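ABC transporter, substrate binding protein (Agrobacterium tumefaciens, PDB 3C9H) probably captures a solute in the periplasm and delivers it to an ABC transporter, and binds a magnesium ion. Local coordinates at residues A129-F134 and V326-G331; L186-D191 and S342-R347; A218-V223 and Y232-S237; G265-A270 and L276-L281; T314-A317 and Q322-P325. All coordinates share one frame; numbering follows the deposited sequence.

Interaction 1: residues A129-F134 and V326-G331; sequences AYALTF and VPVSPG
Val-328 meets one flat group across this contact, the peptide that joins Ala-129 to Tyr-130. Its CG1 methyl lies above the plane of that peptide, 4.2 Å from Ala-129 O. No ring or amide side chain takes part. The other branch meets Ala-131, where Val-328 CG2 stands 3.7 Å from Ala-131 CB, methyl against methyl. The rotamer explains the split. CG1 is anti to the backbone nitrogen of Val-328 (chi1 -168°), which leaves CG2 beside that nitrogen, and the two branches meet two places on the same side of the strand. Ala-129 and Ala-131 both direct CB toward the loop, on the same face of the strand. Val-328 also begins a type I beta turn that ends at Gly-331, closed by a bond of 2.9 Å from Gly-331 N to Val-328 O. Met-96 and Val-100 of helix 96-104 and Ile-264 of strand 258-268 touch the same valine. A backbone bond with Trp-122 holds it as well. The contact thus packs the loop after strand 323-325 against the sheet of one lobe. No hydrogen bond spans the two segments, so across them the contact is apolar packing alone.

Interaction 2: residues L186-D191 and S342-R347; sequences LFMSRD and SRLIER
Leu-344 of helix 338-353 packs on Met-188 and Ser-189 of helix 183-194. This is helix-on-helix packing that lays the last helix of the chain over the surface of an earlier one. The side chain of Leu-344 also touches Phe-185 and Gln-192. Together with Met-188 and Ser-189 these four residues form a diamond spaced i, i+3, i+4 and i+7, and the leucine enters it as in knobs-into-holes packing.

The apolar contact rests on one methyl. Leu-344 CD2 is 3.9 Å from both CA and CB of Ser-189, so it presses on the root of the serine. The same methyl reaches Met-188 CG at a looser 4.3 Å. Beyond that carbon the methionine chain turns away. CB of Leu-344 already faces the partner helix. With CG anti to the backbone nitrogen (chi1 179°), CD2 is the branch that touches. The nearest CA atoms, those of Ser-189 and Leu-344, are 7.8 Å apart.

Charged groups lie off the contact. Arg-347 makes a cation-pi interaction with Trp-199. Asp-191 accepts hydrogen bonds from the hydroxyls of Tyr-232 and Tyr-257, which ties helix 183-194 to the core of its lobe.

No hydrogen bond crosses between the helices. The polar atom of the buried serine is satisfied within its own helix. Ser-189 OG donates to Leu-186 O at 2.9 Å, with a C=O...O angle of 119°, and Leu-186 O also accepts from Arg-190 N.

Interaction 3: residues A218-V223 and Y232-S237; sequences AILERV and YNILGS
Ile-219 and Ile-234 point at each other from helix and strand, and their side chains cross obliquely. Ile-234 CD1 meets Ile-219 CD1 at 3.4 Å, closer than usual for two methyl carbons, so the fit is tight. The same Ile-234 methyl lies 3.8 Å from Ile-219 CG2 and is wedged between the two branches. Ile-234 folds back to get there, with CG1 beside its backbone nitrogen (chi1 -54°) and a second bend at chi2 (-53°). Its other branch serves Leu-220. The leucine side chain and Ile-234 run past each other in opposite directions, and Ile-234 CG2 sits 4.0 Å from Leu-220 CG.

Ile-234 is part of a G1 beta bulge, in which Asn-233 and Ile-234 both face Val-138 of strand 135-142. Two residues on, strand gives way to helix 236-245, with Leu-235 at the N-cap position. Helix 216-224 covers this bulged strand within one lobe of the periplasmic binding protein fold.

Leu-220 also touches Val-140 and Trp-242. The Leu-220 side chain lies about 10 Å from the bound magnesium ion. On the outer side of the helix Arg-222 NH1 bonds to Ala-218 O at 2.8 Å and forms a salt bridge with Glu-221 OE2.

Interaction 4: residues G265-A270 and L276-L281; sequences GLVPEA and LGRRYL
Val-267 presses directly on the backbone of helix 274-285 at Gly-277. This is the tight part of the contact. Val-267 CG2 lies 3.8 Å from Gly-277 C and 3.7 Å from Arg-278 N, so a methyl group rests against a helical peptide and not against another side chain. Gly-277 has no side chain to keep the strand away. The CA atoms of Val-267 and Gly-277 come within 5.9 Å, close for a strand and a helix. The valine rotamer serves the fit. CG1 is anti to the backbone nitrogen (chi1 172°), and CG2, beside that nitrogen, is the branch that meets the helix.

The looser part lies on two flanks. On one, Arg-278 lays its aliphatic root along the same methyl, with Arg-278 CG 3.9 Å from Val-267 CG2. The rest of this partly exposed chain bends at chi3 and runs on past Ser-111. On the other flank Leu-281 faces Gly-265, whose lack of a side chain leaves room for the leucine. No atom pair there is as close as at Val-267. Leu-281 is buried, so this flank is loose without being open to solvent.

The strand is fixed independently by backbone bonds of Gly-265 with Tyr-130 and of Val-267 with Gln-109. Tyr-280, on another side of the helix, packs among Phe-54, Phe-90 and Phe-284.

A short connection joins strand 258-268 to this helix, which folds back on its end. No hydrogen bond spans the segments. Between them the contact is one of shape, a branched valine against a glycine in the helix.

Interaction 5: residues T314-A317 and Q322-P325; sequences TMQA and QLRP
Leu-323 reaches from the start of strand 323-325 to the helix before it and touches Met-315 and Gln-316. One methyl does most of the work. Leu-323 CD1 lies 3.6 Å from Met-315 O, so it packs on the helix backbone. It is also 4.1 Å from Met-315 CB and 4.3 Å from Gln-316 CG, and so sits where the two side chains leave the helix. Met-315 O has a polar partner too, since it is hydrogen-bonded to His-319 ND1.

Arg-324 comes next and turns its CB to the other side, away from the helix. Its backbone bonds with Thr-258 and Val-260 join the short strand to strand 258-268.

Pro-325 faces the helix again, on the same side as Leu-323. Its ring meets the end of Gln-316, with Pro-325 CG 3.9 Å from Gln-316 NE2. Gln-316 starts beside its own backbone nitrogen (chi1 -65°) and then runs extended (chi2 -165°), which carries the amide as far as the proline. This is an outer contact, as Gln-316 is exposed, while Met-315 and Leu-323 are buried. The ring of Phe-134 packs on both Met-315 and Pro-325.

Helix 312-319 packs on the strand that follows it, a local helix-to-strand connection, and that strand runs parallel to 258-268.

How the interactions relate
Strand 258-268 ties much of this set together. One segment of interaction 4 lies on it, and it pairs with strands 129-131 and 323-325 of interactions 1 and 5. The centres of interactions 1 and 5 are about 15 Å apart, and the two touch. The centres of interactions 2 and 3 are about 19 Å apart, and these touch as well. The centres of interactions 3 and 4 are about 29 Å apart, on opposite sides of the chain's centre. Interactions 3, 4 and 5 follow in series along the chain, while interactions 1 and 2 cross, their segments alternating. Segments 326-331 and 342-347 return to much earlier residues. This agrees with a two-lobed binding protein whose C-terminal part packs back across the fold.

Interaction 1: residues A129-F134 and V326-G331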
# COMPACT_ATOMS: atom_id res chain seq x y z
N ALA A 129 -12.39 3.61 10.37
CA ALA A 129 -11.27 3.20 9.53
C ALA A 129 -10.78 1.80 9.93
O ALA A 129 -10.45 1.55 11.12
CB ALA A 129 -10.13 4.19 9.68
N TYR A 130 -10.76 0.90 8.97
CA TYR A 130 -10.36 -0.48 9.18
C TYR A 130 -9.16 -0.86 8.33
O TYR A 130 -9.18 -0.69 7.10
CB TYR A 130 -11.51 -1.41 8.81
CG TYR A 130 -12.78 -1.25 9.63
CD1 TYR A 130 -12.97 -2.02 10.75
CD2 TYR A 130 -13.80 -0.36 9.24
CE1 TYR A 130 -14.15 -1.91 11.52
CE2 TYR A 130 -14.97 -0.25 10.01
CZ TYR A 130 -15.13 -1.03 11.14
OH TYR A 130 -16.26 -0.96 11.89
N ALA A 131 -8.15 -1.41 8.97
CA ALA A 131 -7.00 -1.99 8.29
C ALA A 131 -7.41 -3.34 7.78
O ALA A 131 -7.89 -4.18 8.55
CB ALA A 131 -5.82 -2.16 9.26
N LEU A 132 -7.20 -3.60 6.50
CA LEU A 132 -7.75 -4.82 5.86
C LEU A 132 -6.76 -5.84 5.30
O LEU A 132 -7.17 -6.95 4.91
CB LEU A 132 -8.75 -4.42 4.76
CG LEU A 132 -9.91 -3.55 5.24
CD1 LEU A 132 -10.67 -2.93 4.03
CD2 LEU A 132 -10.85 -4.36 6.13
N THR A 133 -5.48 -5.45 5.21
CA THR A 133 -4.43 -6.26 4.62
C THR A 133 -3.19 -6.13 5.50
O THR A 133 -3.14 -5.29 6.40
CB THR A 133 -4.05 -5.76 3.21
OG1 THR A 133 -3.39 -4.48 3.31
CG2 THR A 133 -5.30 -5.66 2.30
N PHE A 134 -2.17 -6.93 5.20
CA PHE A 134 -0.90 -6.91 5.95
C PHE A 134 0.21 -7.13 4.89
O PHE A 134 0.49 -8.26 4.51
CB PHE A 134 -0.98 -8.05 6.99
CG PHE A 134 0.03 -7.97 8.11
CD1 PHE A 134 -0.14 -7.08 9.17
CD2 PHE A 134 1.12 -8.83 8.12
CE1 PHE A 134 0.80 -7.04 10.22
CE2 PHE A 134 2.06 -8.79 9.15
CZ PHE A 134 1.90 -7.89 10.20
N VAL A 326 2.18 -1.08 11.37
CA VAL A 326 1.68 0.22 11.82
C VAL A 326 0.25 0.03 12.39
O VAL A 326 -0.64 -0.47 11.70
CB VAL A 326 1.65 1.23 10.64
CG1 VAL A 326 1.42 2.64 11.13
CG2 VAL A 326 2.96 1.15 9.79
N PRO A 327 0.03 0.41 13.67
CA PRO A 327 -1.31 0.30 14.28
C PRO A 327 -2.23 1.48 13.91
O PRO A 327 -1.74 2.60 13.69
CB PRO A 327 -1.00 0.30 15.78
CG PRO A 327 0.28 1.12 15.91
CD PRO A 327 1.04 0.96 14.61
N VAL A 328 -3.54 1.23 13.86
CA VAL A 328 -4.55 2.24 13.47
C VAL A 328 -5.29 2.83 14.68
O VAL A 328 -5.66 4.02 14.70
CB VAL A 328 -5.62 1.61 12.54
CG1 VAL A 328 -6.48 2.68 11.91
CG2 VAL A 328 -4.97 0.75 11.46
N SER A 329 -5.52 1.98 15.69
CA SER A 329 -6.39 2.28 16.83
C SER A 329 -6.00 3.49 17.70
O SER A 329 -6.89 4.09 18.33
CB SER A 329 -6.52 1.02 17.71
OG SER A 329 -5.24 0.53 18.10
N PRO A 330 -4.70 3.83 17.78
CA PRO A 330 -4.36 5.06 18.53
C PRO A 330 -4.74 6.32 17.76
O PRO A 330 -4.88 7.39 18.35
CB PRO A 330 -2.83 4.98 18.71
CG PRO A 330 -2.42 3.60 18.24
CD PRO A 330 -3.48 3.19 17.25
N GLY A 331 -4.90 6.21 16.44
CA GLY A 331 -5.36 7.33 15.64
C GLY A 331 -4.19 8.17 15.17
O GLY A 331 -3.08 7.68 14.96

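Interaction 2: residues L186-D191 and S342-R347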
# COMPACT_ATOMS: atom_id res chain seq x y z
N LEU A 186 4.77 7.04 3.72
CA LEU A 186 4.53 6.22 4.90
C LEU A 186 5.74 5.34 5.18
O LEU A 186 6.23 5.31 6.30
CB LEU A 186 3.26 5.37 4.73
CG LEU A 186 2.82 4.50 5.93
CD1 LEU A 186 2.38 5.38 7.07
CD2 LEU A 186 1.70 3.52 5.56
N PHE A 187 6.23 4.63 4.17
CA PHE A 187 7.33 3.72 4.37
C PHE A 187 8.57 4.51 4.84
O PHE A 187 9.26 4.07 5.75
CB PHE A 187 7.67 2.89 3.12
CG PHE A 187 6.63 1.84 2.72
CD1 PHE A 187 5.83 1.18 3.67
CD2 PHE A 187 6.53 1.45 1.39
CE1 PHE A 187 4.90 0.20 3.26
CE2 PHE A 187 5.63 0.47 0.97
CZ PHE A 187 4.81 -0.15 1.91
N MET A 188 8.87 5.64 4.20
CA MET A 188 10.02 6.47 4.63
C MET A 188 9.85 6.94 6.07
O MET A 188 10.79 6.90 6.86
CB MET A 188 10.21 7.67 3.70
CG MET A 188 11.33 8.68 4.13
SD MET A 188 12.96 7.95 4.04
CE MET A 188 12.78 6.53 2.92
N SER A 189 8.64 7.35 6.44
CA SER A 189 8.43 7.85 7.80
C SER A 189 8.62 6.73 8.83
O SER A 189 9.17 6.96 9.93
CB SER A 189 7.07 8.56 7.91
OG SER A 189 5.99 7.64 8.03
N ARG A 190 8.25 5.50 8.46
CA ARG A 190 8.49 4.34 9.31
C ARG A 190 9.97 3.92 9.35
O ARG A 190 10.47 3.55 10.41
CB ARG A 190 7.62 3.16 8.88
CG ARG A 190 6.12 3.43 8.81
CD ARG A 190 5.58 4.04 10.09
NE ARG A 190 5.44 3.05 11.16
CZ ARG A 190 5.05 3.35 12.40
NH1 ARG A 190 4.79 4.61 12.74
NH2 ARG A 190 4.93 2.38 13.31
N ASP A 191 10.65 3.95 8.20
CA ASP A 191 12.10 3.71 8.15
C ASP A 191 12.84 4.64 9.14
O ASP A 191 13.69 4.21 9.90
CB ASP A 191 12.63 3.98 6.75
CG ASP A 191 12.39 2.84 5.78
OD1 ASP A 191 12.13 1.69 6.22
OD2 ASP A 191 12.49 3.09 4.56
N SER A 342 5.99 17.80 5.78
CA SER A 342 6.68 18.69 4.84
C SER A 342 8.16 18.76 5.11
O SER A 342 8.95 18.81 4.18
CB SER A 342 6.11 20.11 4.90
OG SER A 342 4.85 20.17 4.29
N ARG A 343 8.54 18.76 6.38
CA ARG A 343 9.95 18.83 6.73
C ARG A 343 10.69 17.56 6.30
O ARG A 343 11.79 17.63 5.76
CB ARG A 343 10.10 19.10 8.22
CG ARG A 343 9.52 20.48 8.67
CD ARG A 343 10.38 21.65 8.17
NE ARG A 343 9.98 22.97 8.68
CZ ARG A 343 8.95 23.69 8.23
NH1 ARG A 343 8.14 23.21 7.28
NH2 ARG A 343 8.71 24.90 8.75
N LEU A 344 10.09 16.39 6.53
CA LEU A 344 10.72 15.12 6.17
C LEU A 344 10.92 15.00 4.66
O LEU A 344 11.91 14.42 4.21
CB LEU A 344 9.87 13.95 6.66
CG LEU A 344 10.39 12.55 6.33
CD1 LEU A 344 11.73 12.31 7.01
CD2 LEU A 344 9.38 11.51 6.75
N ILE A 345 9.99 15.53 3.88
CA ILE A 345 10.08 15.51 2.43
C ILE A 345 11.23 16.41 1.92
O ILE A 345 11.95 16.03 0.98
CB ILE A 345 8.71 15.87 1.78
CG1 ILE A 345 7.72 14.71 1.98
CG2 ILE A 345 8.88 16.14 0.30
CD1 ILE A 345 6.29 14.93 1.41
N GLU A 346 11.43 17.57 2.52
CA GLU A 346 12.52 18.42 2.07
C GLU A 346 13.89 17.87 2.52
O GLU A 346 14.87 18.00 1.80
CB GLU A 346 12.30 19.90 2.45
CG GLU A 346 12.31 20.27 3.93
CD GLU A 346 12.17 21.79 4.15
OE1 GLU A 346 12.44 22.58 3.19
OE2 GLU A 346 11.80 22.21 5.28
N ARG A 347 13.96 17.25 3.69
CA ARG A 347 15.16 16.52 4.12
C ARG A 347 15.52 15.35 3.15
O ARG A 347 16.69 15.11 2.83
CB ARG A 347 14.93 15.99 5.53
CG ARG A 347 16.17 15.44 6.19
CD ARG A 347 15.97 15.26 7.70
NE ARG A 347 17.22 14.85 8.35
CZ ARG A 347 17.30 14.19 9.51
NH1 ARG A 347 16.21 13.82 10.17
NH2 ARG A 347 18.49 13.88 9.99

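Interaction 3: residues A218-V223 and Y232-S237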
# COMPACT_ATOMS: atom_id res chain seq x y z
N ALA A 218 5.43 0.69 -11.86
CA ALA A 218 6.43 1.32 -12.74
C ALA A 218 7.84 0.77 -12.46
O ALA A 218 8.65 0.53 -13.37
CB ALA A 218 6.43 2.86 -12.61
N ILE A 219 8.15 0.59 -11.19
CA ILE A 219 9.46 0.08 -10.80
C ILE A 219 9.54 -1.40 -11.18
O ILE A 219 10.50 -1.82 -11.78
CB ILE A 219 9.72 0.31 -9.32
CG1 ILE A 219 9.82 1.82 -9.01
CG2 ILE A 219 11.00 -0.46 -8.89
CD1 ILE A 219 9.80 2.16 -7.50
N LEU A 220 8.50 -2.16 -10.88
CA LEU A 220 8.48 -3.57 -11.21
C LEU A 220 8.68 -3.84 -12.69
O LEU A 220 9.49 -4.70 -13.06
CB LEU A 220 7.22 -4.25 -10.66
CG LEU A 220 7.27 -4.46 -9.14
CD1 LEU A 220 5.87 -4.70 -8.61
CD2 LEU A 220 8.21 -5.62 -8.75
N GLU A 221 8.00 -3.08 -13.56
CA GLU A 221 8.22 -3.26 -15.02
C GLU A 221 9.67 -3.07 -15.42
O GLU A 221 10.17 -3.83 -16.23
CB GLU A 221 7.26 -2.44 -15.92
CG GLU A 221 7.02 -1.02 -15.55
CD GLU A 221 5.72 -0.43 -16.17
OE1 GLU A 221 4.58 -0.78 -15.73
OE2 GLU A 221 5.87 0.42 -17.08
N ARG A 222 10.36 -2.13 -14.80
CA ARG A 222 11.74 -1.80 -15.15
C ARG A 222 12.79 -2.76 -14.56
O ARG A 222 13.83 -3.03 -15.18
CB ARG A 222 12.04 -0.35 -14.79
CG ARG A 222 11.35 0.66 -15.76
CD ARG A 222 11.26 2.06 -15.17
NE ARG A 222 10.57 2.97 -16.08
CZ ARG A 222 9.27 2.95 -16.35
NH1 ARG A 222 8.45 2.08 -15.75
NH2 ARG A 222 8.77 3.82 -17.22
N VAL A 223 12.52 -3.27 -13.36
CA VAL A 223 13.32 -4.34 -12.75
C VAL A 223 13.13 -5.63 -13.55
O VAL A 223 14.09 -6.34 -13.79
CB VAL A 223 13.00 -4.55 -11.24
CG1 VAL A 223 13.71 -5.80 -10.65
CG2 VAL A 223 13.41 -3.28 -10.44
N TYR A 232 13.78 -0.54 -4.04
CA TYR A 232 13.76 -0.41 -2.60
C TYR A 232 12.37 0.04 -2.12
O TYR A 232 11.80 0.96 -2.70
CB TYR A 232 14.83 0.60 -2.14
CG TYR A 232 14.79 0.88 -0.67
CD1 TYR A 232 15.33 -0.02 0.23
CD2 TYR A 232 14.19 2.03 -0.16
CE1 TYR A 232 15.27 0.20 1.60
CE2 TYR A 232 14.13 2.27 1.22
CZ TYR A 232 14.66 1.35 2.09
OH TYR A 232 14.63 1.57 3.45
N ASN A 233 11.86 -0.59 -1.07
CA ASN A 233 10.53 -0.28 -0.49
C ASN A 233 9.36 -0.51 -1.43
O ASN A 233 8.40 0.27 -1.46
CB ASN A 233 10.49 1.16 0.04
CG ASN A 233 10.94 1.28 1.48
OD1 ASN A 233 10.84 2.37 2.08
ND2 ASN A 233 11.41 0.19 2.05
N ILE A 234 9.41 -1.61 -2.15
CA ILE A 234 8.40 -1.96 -3.12
C ILE A 234 7.34 -2.79 -2.41
O ILE A 234 7.67 -3.53 -1.48
CB ILE A 234 9.04 -2.74 -4.33
CG1 ILE A 234 10.19 -1.91 -4.91
CG2 ILE A 234 7.98 -3.06 -5.41
CD1 ILE A 234 9.81 -0.47 -5.27
N LEU A 235 6.08 -2.68 -2.84
CA LEU A 235 5.02 -3.49 -2.29
C LEU A 235 5.24 -4.98 -2.58
O LEU A 235 5.30 -5.40 -3.73
CB LEU A 235 3.65 -3.00 -2.78
CG LEU A 235 3.16 -1.63 -2.27
CD1 LEU A 235 1.79 -1.31 -2.88
CD2 LEU A 235 3.12 -1.55 -0.72
N GLY A 236 5.36 -5.77 -1.53
CA GLY A 236 5.67 -7.20 -1.66
C GLY A 236 4.57 -7.97 -2.36
O GLY A 236 4.83 -8.92 -3.07
N SER A 237 3.32 -7.56 -2.14
CA SER A 237 2.17 -8.21 -2.77
C SER A 237 2.23 -8.05 -4.28
O SER A 237 2.07 -9.00 -5.02
CB SER A 237 0.88 -7.58 -2.21
OG SER A 237 1.00 -6.16 -2.17

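Interaction 4: residues G265-A270 and L276-L281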
# COMPACT_ATOMS: atom_id res chain seq x y z
N GLY A 265 -9.69 0.86 4.76
CA GLY A 265 -10.97 1.15 4.17
C GLY A 265 -11.85 1.96 5.09
O GLY A 265 -11.87 1.76 6.29
N LEU A 266 -12.59 2.88 4.50
CA LEU A 266 -13.58 3.72 5.21
C LEU A 266 -14.65 4.19 4.22
O LEU A 266 -14.43 4.17 3.02
CB LEU A 266 -12.90 4.92 5.89
CG LEU A 266 -12.18 5.95 5.01
CD1 LEU A 266 -13.19 6.93 4.39
CD2 LEU A 266 -11.06 6.72 5.80
N VAL A 267 -15.81 4.57 4.75
CA VAL A 267 -16.92 5.13 4.01
C VAL A 267 -16.91 6.62 4.28
O VAL A 267 -17.03 7.02 5.43
CB VAL A 267 -18.27 4.55 4.48
CG1 VAL A 267 -19.44 5.30 3.83
CG2 VAL A 267 -18.32 3.04 4.21
N PRO A 268 -16.71 7.43 3.23
CA PRO A 268 -16.74 8.87 3.36
C PRO A 268 -18.10 9.40 3.90
O PRO A 268 -19.16 8.88 3.59
CB PRO A 268 -16.48 9.36 1.92
CG PRO A 268 -15.67 8.22 1.28
CD PRO A 268 -16.38 7.01 1.85
N GLU A 269 -18.01 10.43 4.73
CA GLU A 269 -19.17 11.17 5.21
C GLU A 269 -20.11 11.62 4.08
O GLU A 269 -21.34 11.57 4.24
CB GLU A 269 -18.68 12.37 6.01
CG GLU A 269 -19.77 13.12 6.74
CD GLU A 269 -20.41 14.21 5.92
OE1 GLU A 269 -19.87 14.57 4.84
OE2 GLU A 269 -21.47 14.74 6.36
N ALA A 270 -19.52 12.04 2.95
CA ALA A 270 -20.28 12.59 1.81
C ALA A 270 -20.58 11.57 0.71
O ALA A 270 -20.91 11.93 -0.43
CB ALA A 270 -19.55 13.76 1.23
N LEU A 276 -24.12 1.18 0.18
CA LEU A 276 -23.38 0.33 -0.75
C LEU A 276 -21.90 0.27 -0.35
O LEU A 276 -21.26 -0.80 -0.40
CB LEU A 276 -23.54 0.82 -2.18
CG LEU A 276 -24.91 0.62 -2.82
CD1 LEU A 276 -24.80 0.99 -4.28
CD2 LEU A 276 -25.45 -0.80 -2.63
N GLY A 277 -21.37 1.41 0.06
CA GLY A 277 -20.03 1.51 0.61
C GLY A 277 -19.80 0.57 1.77
O GLY A 277 -18.78 -0.14 1.80
N ARG A 278 -20.71 0.57 2.74
CA ARG A 278 -20.63 -0.34 3.88
C ARG A 278 -20.75 -1.80 3.46
O ARG A 278 -20.12 -2.69 4.07
CB ARG A 278 -21.70 -0.04 4.91
CG ARG A 278 -21.34 1.07 5.79
CD ARG A 278 -22.34 1.28 6.86
NE ARG A 278 -22.36 2.70 7.12
CZ ARG A 278 -23.27 3.55 6.68
NH1 ARG A 278 -24.36 3.16 6.06
NH2 ARG A 278 -23.12 4.80 6.97
N ARG A 279 -21.56 -2.05 2.44
CA ARG A 279 -21.71 -3.42 1.92
C ARG A 279 -20.39 -3.94 1.36
O ARG A 279 -20.02 -5.10 1.58
CB ARG A 279 -22.78 -3.50 0.82
CG ARG A 279 -23.43 -4.89 0.83
CD ARG A 279 -24.37 -5.14 -0.31
NE ARG A 279 -25.53 -4.27 -0.24
CZ ARG A 279 -26.54 -4.29 -1.11
NH1 ARG A 279 -26.55 -5.13 -2.14
NH2 ARG A 279 -27.54 -3.42 -0.96
N TYR A 280 -19.72 -3.09 0.59
CA TYR A 280 -18.42 -3.41 0.01
C TYR A 280 -17.37 -3.59 1.12
O TYR A 280 -16.60 -4.57 1.14
CB TYR A 280 -18.03 -2.27 -0.91
CG TYR A 280 -16.93 -2.55 -1.88
CD1 TYR A 280 -17.15 -3.32 -3.02
CD2 TYR A 280 -15.67 -2.00 -1.70
CE1 TYR A 280 -16.13 -3.54 -3.97
CE2 TYR A 280 -14.64 -2.21 -2.66
CZ TYR A 280 -14.89 -2.98 -3.78
OH TYR A 280 -13.88 -3.20 -4.70
N LEU A 281 -17.34 -2.66 2.07
CA LEU A 281 -16.47 -2.83 3.25
C LEU A 281 -16.71 -4.14 3.98
O LEU A 281 -15.78 -4.90 4.27
CB LEU A 281 -16.66 -1.64 4.20
CG LEU A 281 -15.88 -1.66 5.49
CD1 LEU A 281 -14.35 -1.93 5.27
CD2 LEU A 281 -16.15 -0.38 6.28

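Interaction 5: residues T314-A317 and Q322-P325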
# COMPACT_ATOMS: atom_id res chain seq x y z
N THR A 314 0.11 -15.68 10.81
CA THR A 314 1.19 -16.58 10.43
C THR A 314 2.49 -15.83 10.12
O THR A 314 3.57 -16.27 10.53
CB THR A 314 0.80 -17.46 9.24
OG1 THR A 314 -0.37 -18.20 9.59
CG2 THR A 314 1.95 -18.43 8.85
N MET A 315 2.37 -14.70 9.42
CA MET A 315 3.53 -13.86 9.12
C MET A 315 4.23 -13.37 10.39
O MET A 315 5.47 -13.43 10.50
CB MET A 315 3.11 -12.65 8.27
CG MET A 315 2.91 -13.02 6.84
SD MET A 315 2.29 -11.65 5.81
CE MET A 315 3.67 -10.44 5.94
N GLN A 316 3.44 -12.94 11.37
CA GLN A 316 4.01 -12.53 12.64
C GLN A 316 4.62 -13.74 13.36
O GLN A 316 5.68 -13.62 13.98
CB GLN A 316 2.95 -11.83 13.50
CG GLN A 316 2.51 -10.52 12.85
CD GLN A 316 1.75 -9.61 13.80
OE1 GLN A 316 0.69 -9.97 14.31
NE2 GLN A 316 2.29 -8.41 14.02
N ALA A 317 3.96 -14.89 13.26
CA ALA A 317 4.45 -16.12 13.90
C ALA A 317 5.80 -16.48 13.34
O ALA A 317 6.72 -16.75 14.10
CB ALA A 317 3.48 -17.28 13.70
N GLN A 322 11.27 -9.02 13.18
CA GLN A 322 11.72 -8.49 11.88
C GLN A 322 10.65 -7.52 11.33
O GLN A 322 10.99 -6.48 10.77
CB GLN A 322 11.94 -9.63 10.89
CG GLN A 322 12.40 -9.24 9.47
CD GLN A 322 12.31 -10.43 8.48
OE1 GLN A 322 12.50 -10.29 7.26
NE2 GLN A 322 12.01 -11.62 9.02
N LEU A 323 9.37 -7.88 11.52
CA LEU A 323 8.24 -7.10 10.99
C LEU A 323 7.95 -5.86 11.83
O LEU A 323 7.93 -5.93 13.07
CB LEU A 323 6.97 -7.94 10.93
CG LEU A 323 7.03 -9.25 10.16
CD1 LEU A 323 5.64 -9.84 9.98
CD2 LEU A 323 7.71 -9.08 8.81
N ARG A 324 7.71 -4.74 11.15
CA ARG A 324 7.40 -3.48 11.80
C ARG A 324 6.07 -2.93 11.25
O ARG A 324 6.07 -2.02 10.41
CB ARG A 324 8.55 -2.47 11.58
CG ARG A 324 9.94 -2.97 12.01
CD ARG A 324 9.94 -3.40 13.49
NE ARG A 324 11.27 -3.26 14.10
CZ ARG A 324 12.29 -4.09 13.88
NH1 ARG A 324 12.16 -5.13 13.08
NH2 ARG A 324 13.46 -3.88 14.47
N PRO A 325 4.93 -3.49 11.71
CA PRO A 325 3.61 -3.01 11.27
C PRO A 325 3.22 -1.70 11.92
O PRO A 325 3.85 -1.29 12.90
CB PRO A 325 2.64 -4.11 11.68
CG PRO A 325 3.34 -4.87 12.78
CD PRO A 325 4.82 -4.62 12.66